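Local coordinates for protein 47 KDA membrane antigen (Treponema pallidum, PDB 1O75) that binds penicillin and shows zinc-stimulated carboxypeptidase activity on synthetic depsipeptides, possibly reducing peptidoglycan cross-linking as a membrane-anchored lipoprotein, at residues Y10-L15 / M155-V160; G337-G342 / G351-E356; I341-K346 / Y396-R401; G345-I350 / Q383-A388; K372-Q377 / A388-G393. The protein carries 2 engineered substitutions. One frame throughout, in Å; residues are numbered along the deposited sequence.

Contact 1. Residues Y10-L15 / M155-V160; sequences YGYATL and MKFVPV
Tyr12 swings its ring across the neighbouring strand: with CG anti to the carbonyl carbon (chi1 -73°), CD1 comes to 3.8 Å from Phe157 CB, and the two side chains cross at about a right angle. Farther out on the same ring, CE1 meets Pro159 CB at 3.9 Å. Phe157 in turn carries Lys156 CB over the centre of one ring face, while the Lys156 chain bends at chi3 and its NZ bonds to Ser108 OG and Gln66 O. On the other face of the sheet, Ala13 CB touches Val160 CG2 at 3.7 Å; that methyl sits in the crowded position between backbone N and carbonyl carbon. Leu15, crossing Val158 at about a right angle, brings CD1 to 3.9 Å from Val158 CB.

Backbone evidence fixes the pairing. Gly11 and Val160 exchange two N-H...O bonds, the one from Val160 N to Gly11 O being 2.8 Å long and nearly straight, and Ala13 with Val158 and Leu15 with Met155 do likewise. Between the last two pairs the register slips by one residue. Thr14 turns OG1 beside its own backbone N, from where it donates to an in-plane lone pair of Lys156 O (2.9 Å). The arrangement is an antiparallel strand pair interrupted by a beta bulge, joining strands 8-16 and 143-163 in the large mixed sheet of the N-terminal part of the protein.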
# COMPACT_ATOMS: atom_id res chain seq x y z
N TYR B 10 -31.57 -4.00 -26.86
CA TYR B 10 -30.54 -3.48 -25.98
C TYR B 10 -29.92 -4.53 -25.06
O TYR B 10 -30.63 -5.39 -24.54
CB TYR B 10 -31.12 -2.35 -25.13
CG TYR B 10 -31.65 -1.19 -25.96
CD1 TYR B 10 -32.96 -1.19 -26.46
CD2 TYR B 10 -30.84 -0.09 -26.25
CE1 TYR B 10 -33.44 -0.12 -27.21
CE2 TYR B 10 -31.31 0.98 -27.00
CZ TYR B 10 -32.61 0.96 -27.47
OH TYR B 10 -33.06 2.02 -28.21
N GLY B 11 -28.61 -4.45 -24.88
CA GLY B 11 -27.92 -5.40 -24.03
C GLY B 11 -26.41 -5.18 -24.03
O GLY B 11 -25.93 -4.07 -24.29
N TYR B 12 -25.68 -6.25 -23.72
CA TYR B 12 -24.23 -6.20 -23.68
C TYR B 12 -23.63 -7.04 -24.78
O TYR B 12 -24.18 -8.08 -25.16
CB TYR B 12 -23.72 -6.70 -22.32
CG TYR B 12 -23.95 -5.73 -21.19
CD1 TYR B 12 -23.29 -4.51 -21.15
CD2 TYR B 12 -24.86 -6.02 -20.16
CE1 TYR B 12 -23.51 -3.60 -20.12
CE2 TYR B 12 -25.10 -5.12 -19.13
CZ TYR B 12 -24.42 -3.90 -19.11
OH TYR B 12 -24.65 -2.99 -18.11
N ALA B 13 -22.48 -6.60 -25.27
CA ALA B 13 -21.78 -7.30 -26.33
C ALA B 13 -20.29 -7.27 -26.03
O ALA B 13 -19.80 -6.38 -25.33
CB ALA B 13 -22.06 -6.65 -27.69
N THR B 14 -19.57 -8.24 -26.56
CA THR B 14 -18.14 -8.34 -26.34
C THR B 14 -17.41 -7.72 -27.52
O THR B 14 -17.56 -8.18 -28.65
CB THR B 14 -17.73 -9.82 -26.19
OG1 THR B 14 -18.33 -10.33 -24.99
CG2 THR B 14 -16.22 -9.98 -26.10
N LEU B 15 -16.65 -6.65 -27.26
CA LEU B 15 -15.89 -5.97 -28.31
C LEU B 15 -14.40 -5.97 -28.04
O LEU B 15 -13.95 -5.77 -26.90
CB LEU B 15 -16.36 -4.50 -28.45
CG LEU B 15 -17.68 -4.14 -29.16
CD1 LEU B 15 -18.86 -4.78 -28.45
CD2 LEU B 15 -17.83 -2.60 -29.17
N MET B 155 -13.25 -5.99 -24.09
CA MET B 155 -14.22 -5.97 -23.02
C MET B 155 -15.42 -6.88 -23.26
O MET B 155 -16.01 -6.88 -24.34
CB MET B 155 -14.67 -4.52 -22.80
CG MET B 155 -13.50 -3.60 -22.34
SD MET B 155 -13.77 -1.90 -22.85
CE MET B 155 -13.05 -2.00 -24.51
N LYS B 156 -15.77 -7.66 -22.24
CA LYS B 156 -16.88 -8.60 -22.38
C LYS B 156 -18.24 -7.93 -22.36
O LYS B 156 -19.15 -8.38 -23.06
CB LYS B 156 -16.83 -9.67 -21.27
CG LYS B 156 -15.68 -10.65 -21.39
CD LYS B 156 -15.83 -11.84 -20.42
CE LYS B 156 -15.82 -11.39 -18.98
NZ LYS B 156 -16.08 -12.50 -17.99
N PHE B 157 -18.38 -6.86 -21.57
CA PHE B 157 -19.65 -6.17 -21.42
C PHE B 157 -19.71 -4.68 -21.85
O PHE B 157 -19.51 -3.77 -21.05
CB PHE B 157 -20.14 -6.29 -19.97
CG PHE B 157 -20.07 -7.69 -19.42
CD1 PHE B 157 -20.90 -8.69 -19.92
CD2 PHE B 157 -19.14 -8.03 -18.45
CE1 PHE B 157 -20.80 -10.02 -19.46
CE2 PHE B 157 -19.03 -9.35 -17.97
CZ PHE B 157 -19.86 -10.35 -18.48
N VAL B 158 -20.00 -4.47 -23.12
CA VAL B 158 -20.14 -3.12 -23.66
C VAL B 158 -21.64 -2.90 -23.91
O VAL B 158 -22.26 -3.68 -24.63
CB VAL B 158 -19.40 -2.99 -25.02
CG1 VAL B 158 -19.65 -1.59 -25.61
CG2 VAL B 158 -17.90 -3.25 -24.83
N PRO B 159 -22.24 -1.85 -23.32
CA PRO B 159 -23.67 -1.63 -23.56
C PRO B 159 -23.92 -1.21 -25.00
O PRO B 159 -23.34 -0.23 -25.50
CB PRO B 159 -24.03 -0.55 -22.55
CG PRO B 159 -22.76 0.24 -22.43
CD PRO B 159 -21.69 -0.82 -22.42
N VAL B 160 -24.77 -1.97 -25.70
CA VAL B 160 -25.06 -1.65 -27.09
C VAL B 160 -26.54 -1.62 -27.47
O VAL B 160 -27.40 -2.14 -26.75
CB VAL B 160 -24.35 -2.65 -28.05
CG1 VAL B 160 -22.83 -2.47 -27.98
CG2 VAL B 160 -24.74 -4.10 -27.71

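Contact 2. Residues G337-G342 / G351-E356; sequences GNIDIG and GGADAE
The last antiparallel hydrogen-bonded pair, Asp340 with Gly351, lies at the open end of the hairpin formed by strands 340-344 and 347-351. Its two bonds differ in geometry. Asp340 N reaches Gly351 O at only 2.5 Å, from 32° out of the carbonyl plane, whereas Gly351 N donates to Asp340 O at 2.8 Å within that carbonyl's plane. Gly351 O is crowded as well as gripped: Ile339 CD1 lies 2.9 Å from it, a tight approach, and Asp340 CB is 3.3 Å away.

The side chain of Ile339 gets there with CG1 anti to the backbone N (chi1 175°), and its CD1 also packs on Ala353 CB at 3.8 Å. On the neighbouring residue, Asp340 OD2 stands 3.3 Å from Gly352 CA. Gly352 has a positive phi of 86°, and its backbone leaves no room for a beta carbon beside Asp340 OD2 and Asn338 O.

Farther out, Ile339 also rests on Ile350, and the backbone of Gly342 bonds to Thr349, carrying the hairpin pairing onward. Beyond Ala353 the chain turns again in an Asx turn, where Asp354 OD1 accepts from Glu356 N at a very short 2.4 Å.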
# COMPACT_ATOMS: atom_id res chain seq x y z
N GLY B 337 18.55 18.95 -19.13
CA GLY B 337 19.91 19.21 -18.72
C GLY B 337 20.37 17.92 -18.07
O GLY B 337 19.62 16.94 -18.05
N ASN B 338 21.59 17.89 -17.55
CA ASN B 338 22.05 16.68 -16.88
C ASN B 338 22.57 16.99 -15.48
O ASN B 338 23.48 17.78 -15.29
CB ASN B 338 23.11 15.95 -17.71
CG ASN B 338 22.49 14.86 -18.59
OD1 ASN B 338 21.78 13.98 -18.10
ND2 ASN B 338 22.76 14.92 -19.90
N ILE B 339 21.94 16.34 -14.50
CA ILE B 339 22.23 16.52 -13.09
C ILE B 339 23.25 15.51 -12.54
O ILE B 339 23.31 14.37 -13.00
CB ILE B 339 20.91 16.43 -12.30
CG1 ILE B 339 21.17 16.51 -10.79
CG2 ILE B 339 20.18 15.15 -12.66
CD1 ILE B 339 21.64 17.85 -10.33
N ASP B 340 24.04 15.94 -11.56
CA ASP B 340 25.05 15.09 -10.94
C ASP B 340 24.75 14.95 -9.45
O ASP B 340 24.56 15.95 -8.76
CB ASP B 340 26.45 15.70 -11.10
CG ASP B 340 26.86 15.83 -12.55
OD1 ASP B 340 26.97 14.79 -13.24
OD2 ASP B 340 27.08 16.97 -12.99
N ILE B 341 24.73 13.72 -8.97
CA ILE B 341 24.44 13.45 -7.57
C ILE B 341 25.53 12.61 -6.89
O ILE B 341 26.09 11.69 -7.49
CB ILE B 341 23.09 12.72 -7.43
CG1 ILE B 341 21.96 13.60 -7.99
CG2 ILE B 341 22.82 12.38 -5.97
CD1 ILE B 341 20.65 12.86 -8.19
N GLY B 342 25.83 12.93 -5.64
CA GLY B 342 26.84 12.19 -4.91
C GLY B 342 26.51 12.07 -3.43
O GLY B 342 25.99 13.01 -2.83
N GLY B 351 25.05 18.69 -8.51
CA GLY B 351 25.68 19.59 -9.46
C GLY B 351 25.22 19.27 -10.86
O GLY B 351 24.42 18.36 -11.06
N GLY B 352 25.72 20.02 -11.84
CA GLY B 352 25.35 19.78 -13.22
C GLY B 352 24.08 20.46 -13.69
O GLY B 352 23.79 20.51 -14.89
N ALA B 353 23.31 21.00 -12.75
CA ALA B 353 22.06 21.67 -13.10
C ALA B 353 22.04 23.13 -12.67
O ALA B 353 22.79 23.55 -11.79
CB ALA B 353 20.88 20.93 -12.48
N ASP B 354 21.17 23.89 -13.31
CA ASP B 354 20.98 25.31 -13.05
C ASP B 354 20.56 25.54 -11.60
O ASP B 354 20.28 24.59 -10.87
CB ASP B 354 19.91 25.84 -14.01
CG ASP B 354 19.73 27.34 -13.94
OD1 ASP B 354 19.20 27.84 -12.92
OD2 ASP B 354 20.13 28.03 -14.91
N ALA B 355 20.54 26.79 -11.17
CA ALA B 355 20.14 27.13 -9.81
C ALA B 355 18.62 27.25 -9.78
O ALA B 355 17.97 26.77 -8.85
CB ALA B 355 20.78 28.45 -9.40
N GLU B 356 18.05 27.89 -10.79
CA GLU B 356 16.61 28.06 -10.87
C GLU B 356 15.92 26.71 -11.04
O GLU B 356 14.85 26.48 -10.49
CB GLU B 356 16.23 28.96 -12.04
CG GLU B 356 14.72 29.00 -12.29
CD GLU B 356 14.33 29.81 -13.52
OE1 GLU B 356 14.83 29.51 -14.62
OE2 GLU B 356 13.53 30.76 -13.37

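Contact 3. Residues I341-K346 / Y396-R401; sequences IGLKGK and YTVEVR
Two beta-sheets face each other here in a sandwich-like arrangement: strand 340-344 belongs to the three-stranded sheet and strand 396-401 to the four-stranded one. The strand axes stay 9.3 Å apart at closest approach and run at 131° to each other, so the contact is made by side chains alone.

The apolar interactions form two groups. Ile341 has CG1 anti to the carbonyl carbon (chi1 -61°) and reaches tip to tip toward two valines, CD1 lying 3.9 Å from Val400 CG2 and 4.1 Å from Val398 CG1. Leu343 instead crosses Tyr396 at about a right angle; its CD1 touches Tyr396 CB at 3.8 Å and approaches the ring obliquely, while Val398 CG2 is 4.2 Å from the same methyl. Val412 and Leu348 also pack on Ile341 and Leu343.

An aromatic contact adjoins them, the Tyr396 ring meeting Phe390 edge-to-face.

Polar interactions lie outside this apolar layer. Tyr396 OH is bonded to Thr391 N. Glu399 and Arg401 point to the other side of their strand, where Arg401 also pairs with Asp364 and Asp376, and Glu399 with Arg409. Within this charged cluster, Glu399 OE2 lies near the guanidinium plane of Arg401, 2.9 Å from Arg401 NH1, which stands above the carboxylate plane.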
# COMPACT_ATOMS: atom_id res chain seq x y z
N ILE B 341 24.73 13.72 -8.97
CA ILE B 341 24.44 13.45 -7.57
C ILE B 341 25.53 12.61 -6.89
O ILE B 341 26.09 11.69 -7.49
CB ILE B 341 23.09 12.72 -7.43
CG1 ILE B 341 21.96 13.60 -7.99
CG2 ILE B 341 22.82 12.38 -5.97
CD1 ILE B 341 20.65 12.86 -8.19
N GLY B 342 25.83 12.93 -5.64
CA GLY B 342 26.84 12.19 -4.91
C GLY B 342 26.51 12.07 -3.43
O GLY B 342 25.99 13.01 -2.83
N LEU B 343 26.80 10.91 -2.85
CA LEU B 343 26.53 10.67 -1.43
C LEU B 343 27.82 10.38 -0.65
O LEU B 343 28.58 9.47 -1.00
CB LEU B 343 25.56 9.49 -1.27
CG LEU B 343 24.15 9.69 -1.82
CD1 LEU B 343 23.43 8.34 -1.88
CD2 LEU B 343 23.39 10.68 -0.95
N LYS B 344 28.04 11.14 0.42
CA LYS B 344 29.24 10.96 1.24
C LYS B 344 28.91 11.25 2.70
O LYS B 344 28.62 12.40 3.08
CB LYS B 344 30.34 11.91 0.75
CG LYS B 344 31.69 11.69 1.40
CD LYS B 344 32.72 12.65 0.82
CE LYS B 344 34.11 12.40 1.37
NZ LYS B 344 35.11 13.34 0.78
N GLY B 345 28.95 10.21 3.52
CA GLY B 345 28.64 10.37 4.93
C GLY B 345 27.19 10.78 5.08
O GLY B 345 26.28 9.97 4.88
N LYS B 346 26.98 12.04 5.45
CA LYS B 346 25.64 12.60 5.62
C LYS B 346 25.46 13.72 4.61
O LYS B 346 24.64 14.63 4.80
CB LYS B 346 25.47 13.16 7.04
CG LYS B 346 25.69 12.15 8.15
CD LYS B 346 25.39 12.76 9.52
CE LYS B 346 25.55 11.73 10.63
NZ LYS B 346 25.36 12.31 11.99
N TYR B 396 22.58 3.63 -3.39
CA TYR B 396 21.24 4.11 -3.05
C TYR B 396 20.55 4.71 -4.27
O TYR B 396 21.19 5.09 -5.25
CB TYR B 396 21.31 5.18 -1.97
CG TYR B 396 21.86 4.73 -0.64
CD1 TYR B 396 23.24 4.65 -0.42
CD2 TYR B 396 21.01 4.40 0.41
CE1 TYR B 396 23.75 4.26 0.83
CE2 TYR B 396 21.50 4.00 1.65
CZ TYR B 396 22.87 3.94 1.86
OH TYR B 396 23.35 3.58 3.10
N THR B 397 19.22 4.79 -4.19
CA THR B 397 18.44 5.39 -5.26
C THR B 397 18.11 6.78 -4.73
O THR B 397 17.73 6.92 -3.56
CB THR B 397 17.12 4.63 -5.52
OG1 THR B 397 17.42 3.31 -6.01
CG2 THR B 397 16.26 5.37 -6.54
N VAL B 398 18.29 7.79 -5.58
CA VAL B 398 17.98 9.17 -5.22
C VAL B 398 16.98 9.71 -6.22
O VAL B 398 17.27 9.80 -7.42
CB VAL B 398 19.22 10.09 -5.28
CG1 VAL B 398 18.85 11.50 -4.81
CG2 VAL B 398 20.34 9.53 -4.42
N GLU B 399 15.79 10.04 -5.74
CA GLU B 399 14.78 10.59 -6.63
C GLU B 399 14.73 12.09 -6.40
O GLU B 399 14.67 12.56 -5.26
CB GLU B 399 13.40 9.98 -6.35
CG GLU B 399 12.31 10.62 -7.22
CD GLU B 399 10.97 9.93 -7.10
OE1 GLU B 399 10.90 8.73 -7.39
OE2 GLU B 399 9.99 10.61 -6.72
N VAL B 400 14.77 12.85 -7.48
CA VAL B 400 14.72 14.30 -7.39
C VAL B 400 13.45 14.80 -8.05
O VAL B 400 13.22 14.55 -9.22
CB VAL B 400 15.92 14.96 -8.09
CG1 VAL B 400 15.79 16.47 -8.04
CG2 VAL B 400 17.21 14.51 -7.41
N ARG B 401 12.63 15.49 -7.27
CA ARG B 401 11.40 16.07 -7.80
C ARG B 401 11.63 17.55 -8.05
O ARG B 401 12.00 18.30 -7.14
CB ARG B 401 10.25 15.88 -6.80
CG ARG B 401 9.71 14.45 -6.76
CD ARG B 401 8.52 14.35 -5.84
NE ARG B 401 8.90 14.43 -4.43
CZ ARG B 401 9.45 13.43 -3.74
NH1 ARG B 401 9.69 12.26 -4.32
NH2 ARG B 401 9.77 13.62 -2.46

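Contact 4. Residues G345-I350 / Q383-A388; sequences GKVLTI and QNVLSA
With chi1 at -55°, Asn384 sets CG beside its own backbone N, and chi2 of -94° then turns ND2 toward the adjacent strand. The amide thus donates to Leu348 O at 2.9 Å, nearly straight, with the oxygen close to the amide plane. Asn384 N aims at the same carbonyl over a shorter distance but at a poor angle, a weak bond, so Leu348 O is approached twice by one residue. Asn384 OD1 is taken by Ser380 N, which fixes the amide's rotation from its other end. Leu348, with CG anti to its backbone N (chi1 164°), crosses Leu386 obliquely; Leu386 CD1 lies 3.8 Å from Leu348 CB.

The backbone confirms an antiparallel register. Leu348 N donates to Asn384 O at 2.7 Å in the hydrogen-bonded pair, and the non-hydrogen-bonded pairs Val347 with Val385 and Thr349 with Gln383 flank it. On their face, Val347 CG1 meets Gln383 CB at 3.9 Å, and Gln383 runs alongside Thr349. The pairing is prolonged where Leu386 N reaches Lys346 O at 2.7 Å. Beyond it an inverse gamma turn centred on Ser387 redirects the chain, and Ala388 O comes to 3.1 Å from Lys346 CG.

Strand 347-351 is the middle one of its three-stranded sheet, with strand 382-385 on this edge and 340-344 on the other. Leu348 faces inward on Ile341 and Leu343, while Leu386 lies against Val374 and Gln377 of strand 372-378.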
# COMPACT_ATOMS: atom_id res chain seq x y z
N GLY B 345 28.95 10.21 3.52
CA GLY B 345 28.64 10.37 4.93
C GLY B 345 27.19 10.78 5.08
O GLY B 345 26.28 9.97 4.88
N LYS B 346 26.98 12.04 5.45
CA LYS B 346 25.64 12.60 5.62
C LYS B 346 25.46 13.72 4.61
O LYS B 346 24.64 14.63 4.80
CB LYS B 346 25.47 13.16 7.04
CG LYS B 346 25.69 12.15 8.15
CD LYS B 346 25.39 12.76 9.52
CE LYS B 346 25.55 11.73 10.63
NZ LYS B 346 25.36 12.31 11.99
N VAL B 347 26.22 13.66 3.52
CA VAL B 347 26.18 14.70 2.51
C VAL B 347 25.73 14.26 1.12
O VAL B 347 26.22 13.28 0.57
CB VAL B 347 27.57 15.35 2.36
CG1 VAL B 347 27.49 16.57 1.45
CG2 VAL B 347 28.12 15.72 3.73
N LEU B 348 24.78 15.01 0.57
CA LEU B 348 24.26 14.76 -0.76
C LEU B 348 24.74 15.92 -1.64
O LEU B 348 24.40 17.08 -1.40
CB LEU B 348 22.72 14.71 -0.73
CG LEU B 348 21.93 14.83 -2.04
CD1 LEU B 348 22.50 13.92 -3.10
CD2 LEU B 348 20.46 14.50 -1.76
N THR B 349 25.56 15.60 -2.63
CA THR B 349 26.10 16.63 -3.51
C THR B 349 25.38 16.70 -4.85
O THR B 349 25.35 15.72 -5.61
CB THR B 349 27.61 16.42 -3.75
OG1 THR B 349 28.31 16.54 -2.50
CG2 THR B 349 28.16 17.45 -4.73
N ILE B 350 24.80 17.86 -5.14
CA ILE B 350 24.07 18.08 -6.38
C ILE B 350 24.73 19.11 -7.29
O ILE B 350 24.94 20.26 -6.90
CB ILE B 350 22.62 18.53 -6.10
CG1 ILE B 350 21.83 17.37 -5.50
CG2 ILE B 350 21.96 19.02 -7.37
CD1 ILE B 350 20.36 17.64 -5.37
N GLN B 383 26.20 21.08 -1.95
CA GLN B 383 26.25 20.04 -0.93
C GLN B 383 25.05 20.15 0.01
O GLN B 383 24.64 21.24 0.39
CB GLN B 383 27.55 20.14 -0.14
CG GLN B 383 28.80 19.98 -1.01
CD GLN B 383 30.09 20.17 -0.23
OE1 GLN B 383 30.33 19.49 0.78
NE2 GLN B 383 30.94 21.09 -0.68
N ASN B 384 24.50 19.00 0.40
CA ASN B 384 23.34 18.96 1.28
C ASN B 384 23.51 17.95 2.41
O ASN B 384 23.45 16.74 2.19
CB ASN B 384 22.10 18.60 0.46
CG ASN B 384 21.89 19.52 -0.72
OD1 ASN B 384 21.15 20.51 -0.64
ND2 ASN B 384 22.54 19.21 -1.84
N VAL B 385 23.73 18.44 3.63
CA VAL B 385 23.89 17.56 4.78
C VAL B 385 22.48 17.12 5.18
O VAL B 385 21.58 17.94 5.33
CB VAL B 385 24.56 18.30 5.97
CG1 VAL B 385 24.72 17.36 7.16
CG2 VAL B 385 25.92 18.86 5.54
N LEU B 386 22.31 15.81 5.36
CA LEU B 386 20.99 15.27 5.70
C LEU B 386 20.94 14.43 6.97
O LEU B 386 21.98 14.01 7.51
CB LEU B 386 20.47 14.45 4.51
CG LEU B 386 20.40 15.18 3.16
CD1 LEU B 386 20.22 14.18 2.03
CD2 LEU B 386 19.25 16.18 3.19
N SER B 387 19.72 14.19 7.45
CA SER B 387 19.47 13.39 8.65
C SER B 387 19.62 11.92 8.32
O SER B 387 18.68 11.14 8.48
CB SER B 387 18.04 13.63 9.17
OG SER B 387 17.82 14.98 9.50
N ALA B 388 20.81 11.53 7.86
CA ALA B 388 21.04 10.14 7.52
C ALA B 388 22.51 9.86 7.25
O ALA B 388 23.27 10.74 6.86
CB ALA B 388 20.20 9.75 6.30

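Contact 5. Residues K372-Q377 / A388-G393; sequences KLVSDQ and ADFTPG
A small apolar cluster carries the closely packed part of this contact. Val374 has CG1 anti to its backbone N (chi1 174°), which leaves CG2 to face the other segment: it lies 4.0 Å from Ala388 CB and 4.1 Å from Phe390 CZ. The valine and the phenylalanine cross at about a right angle, and the methyl approaches the ring obliquely. Leu373 belongs to the same cluster, its CD1 standing 4.2 Å from Phe390 CD1 and its CB 4.2 Å from Ala388 CB. This leucine also packs on Phe225 of the second subunit. Phe390 reaches its position with CG anti to its carbonyl carbon (chi1 -59°), and its ring also meets Val365 and, edge-to-face, Tyr396. A backbone bond to Gly345 further secures Phe390.

The loose side begins at Asp389, whose CB points away from segment 372-377 and whose carboxylate forms a weak, long ion pair with Lys346. Ser375 is exposed, and Ser375 O accepts from Gln377 NE2 at 3.3 Å, with the donor above the carbonyl plane.

Leu373 and Val374 together face Val365 in a classic beta bulge, which explains why two consecutive side chains point toward 388-393. Farther along, Asp376 and Gln377 face Val363 in a G1 beta bulge, Asp376 having positive phi (44°). Here a doubly bulged edge strand packs on the connection between the two sheets of a beta sandwich.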
# COMPACT_ATOMS: atom_id res chain seq x y z
N LYS B 372 12.88 4.17 3.08
CA LYS B 372 13.55 5.43 2.78
C LYS B 372 14.36 5.95 3.95
O LYS B 372 13.91 5.91 5.10
CB LYS B 372 12.53 6.50 2.38
CG LYS B 372 11.87 6.28 1.03
CD LYS B 372 10.78 7.32 0.78
CE LYS B 372 10.06 7.05 -0.54
NZ LYS B 372 8.88 7.95 -0.73
N LEU B 373 15.57 6.43 3.67
CA LEU B 373 16.42 7.01 4.70
C LEU B 373 16.10 8.50 4.73
O LEU B 373 16.16 9.15 5.77
CB LEU B 373 17.90 6.82 4.37
CG LEU B 373 18.44 5.41 4.13
CD1 LEU B 373 19.96 5.47 4.17
CD2 LEU B 373 17.93 4.43 5.19
N VAL B 374 15.76 9.01 3.55
CA VAL B 374 15.44 10.42 3.37
C VAL B 374 14.09 10.54 2.64
O VAL B 374 13.91 9.95 1.58
CB VAL B 374 16.54 11.11 2.52
CG1 VAL B 374 16.16 12.53 2.19
CG2 VAL B 374 17.87 11.06 3.26
N SER B 375 13.16 11.28 3.22
CA SER B 375 11.84 11.47 2.61
C SER B 375 11.52 12.92 2.37
O SER B 375 11.47 13.72 3.31
CB SER B 375 10.73 10.87 3.47
OG SER B 375 10.65 9.47 3.31
N ASP B 376 11.31 13.26 1.10
CA ASP B 376 10.95 14.61 0.70
C ASP B 376 11.77 15.71 1.37
O ASP B 376 11.22 16.64 1.94
CB ASP B 376 9.47 14.84 0.98
CG ASP B 376 8.91 15.99 0.18
OD1 ASP B 376 9.21 16.05 -1.03
OD2 ASP B 376 8.17 16.82 0.76
N GLN B 377 13.09 15.59 1.30
CA GLN B 377 13.97 16.59 1.91
C GLN B 377 14.33 17.68 0.92
O GLN B 377 14.87 17.40 -0.15
CB GLN B 377 15.25 15.94 2.43
CG GLN B 377 15.06 15.17 3.72
CD GLN B 377 14.43 16.02 4.80
OE1 GLN B 377 14.97 17.06 5.18
NE2 GLN B 377 13.28 15.58 5.30
N ALA B 388 20.81 11.53 7.86
CA ALA B 388 21.04 10.14 7.52
C ALA B 388 22.51 9.86 7.25
O ALA B 388 23.27 10.74 6.86
CB ALA B 388 20.20 9.75 6.30
N ASP B 389 22.90 8.62 7.48
CA ASP B 389 24.26 8.18 7.27
C ASP B 389 24.25 7.21 6.11
O ASP B 389 23.63 6.15 6.18
CB ASP B 389 24.79 7.49 8.53
CG ASP B 389 24.99 8.45 9.68
OD1 ASP B 389 25.97 9.24 9.63
OD2 ASP B 389 24.17 8.43 10.63
N PHE B 390 24.94 7.58 5.03
CA PHE B 390 24.99 6.72 3.86
C PHE B 390 26.15 5.74 3.95
O PHE B 390 27.31 6.13 3.98
CB PHE B 390 25.09 7.58 2.60
CG PHE B 390 23.95 8.55 2.43
CD1 PHE B 390 22.65 8.08 2.25
CD2 PHE B 390 24.16 9.93 2.48
CE1 PHE B 390 21.57 8.97 2.13
CE2 PHE B 390 23.10 10.82 2.36
CZ PHE B 390 21.80 10.34 2.19
N THR B 391 25.80 4.46 4.02
CA THR B 391 26.77 3.38 4.12
C THR B 391 27.69 3.34 2.90
O THR B 391 27.26 2.99 1.79
CB THR B 391 26.08 2.01 4.24
OG1 THR B 391 25.19 2.02 5.36
CG2 THR B 391 27.11 0.90 4.42
N PRO B 392 28.98 3.70 3.08
CA PRO B 392 29.94 3.68 1.97
C PRO B 392 29.90 2.34 1.25
O PRO B 392 29.74 1.29 1.88
CB PRO B 392 31.27 3.94 2.68
CG PRO B 392 30.87 4.90 3.76
CD PRO B 392 29.59 4.26 4.30
N GLY B 393 30.03 2.39 -0.07
CA GLY B 393 29.99 1.17 -0.86
C GLY B 393 28.58 0.75 -1.21
O GLY B 393 28.38 -0.10 -2.08

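Contact 1 stands alone, its centre about 52 Å from that of contact 2 and on the opposite side of the chain's centre from the other four, which share the C-terminal part. Contacts 2 and 4 are surface pairings on the two edges of strand 347-351 and, like contact 1, rest on backbone hydrogen bonds; contact 1 is better buried and bulged. Contact 3 is the buried one, joining two sheets by apolar side chains without backbone pairing, and contact 5, partly buried, is equally apolar across its segments. Contacts 3, 4 and 5 cluster with centres 7 to 8 Å apart; Gly345 O to Phe390 N, 2.7 Å, ties their segments together.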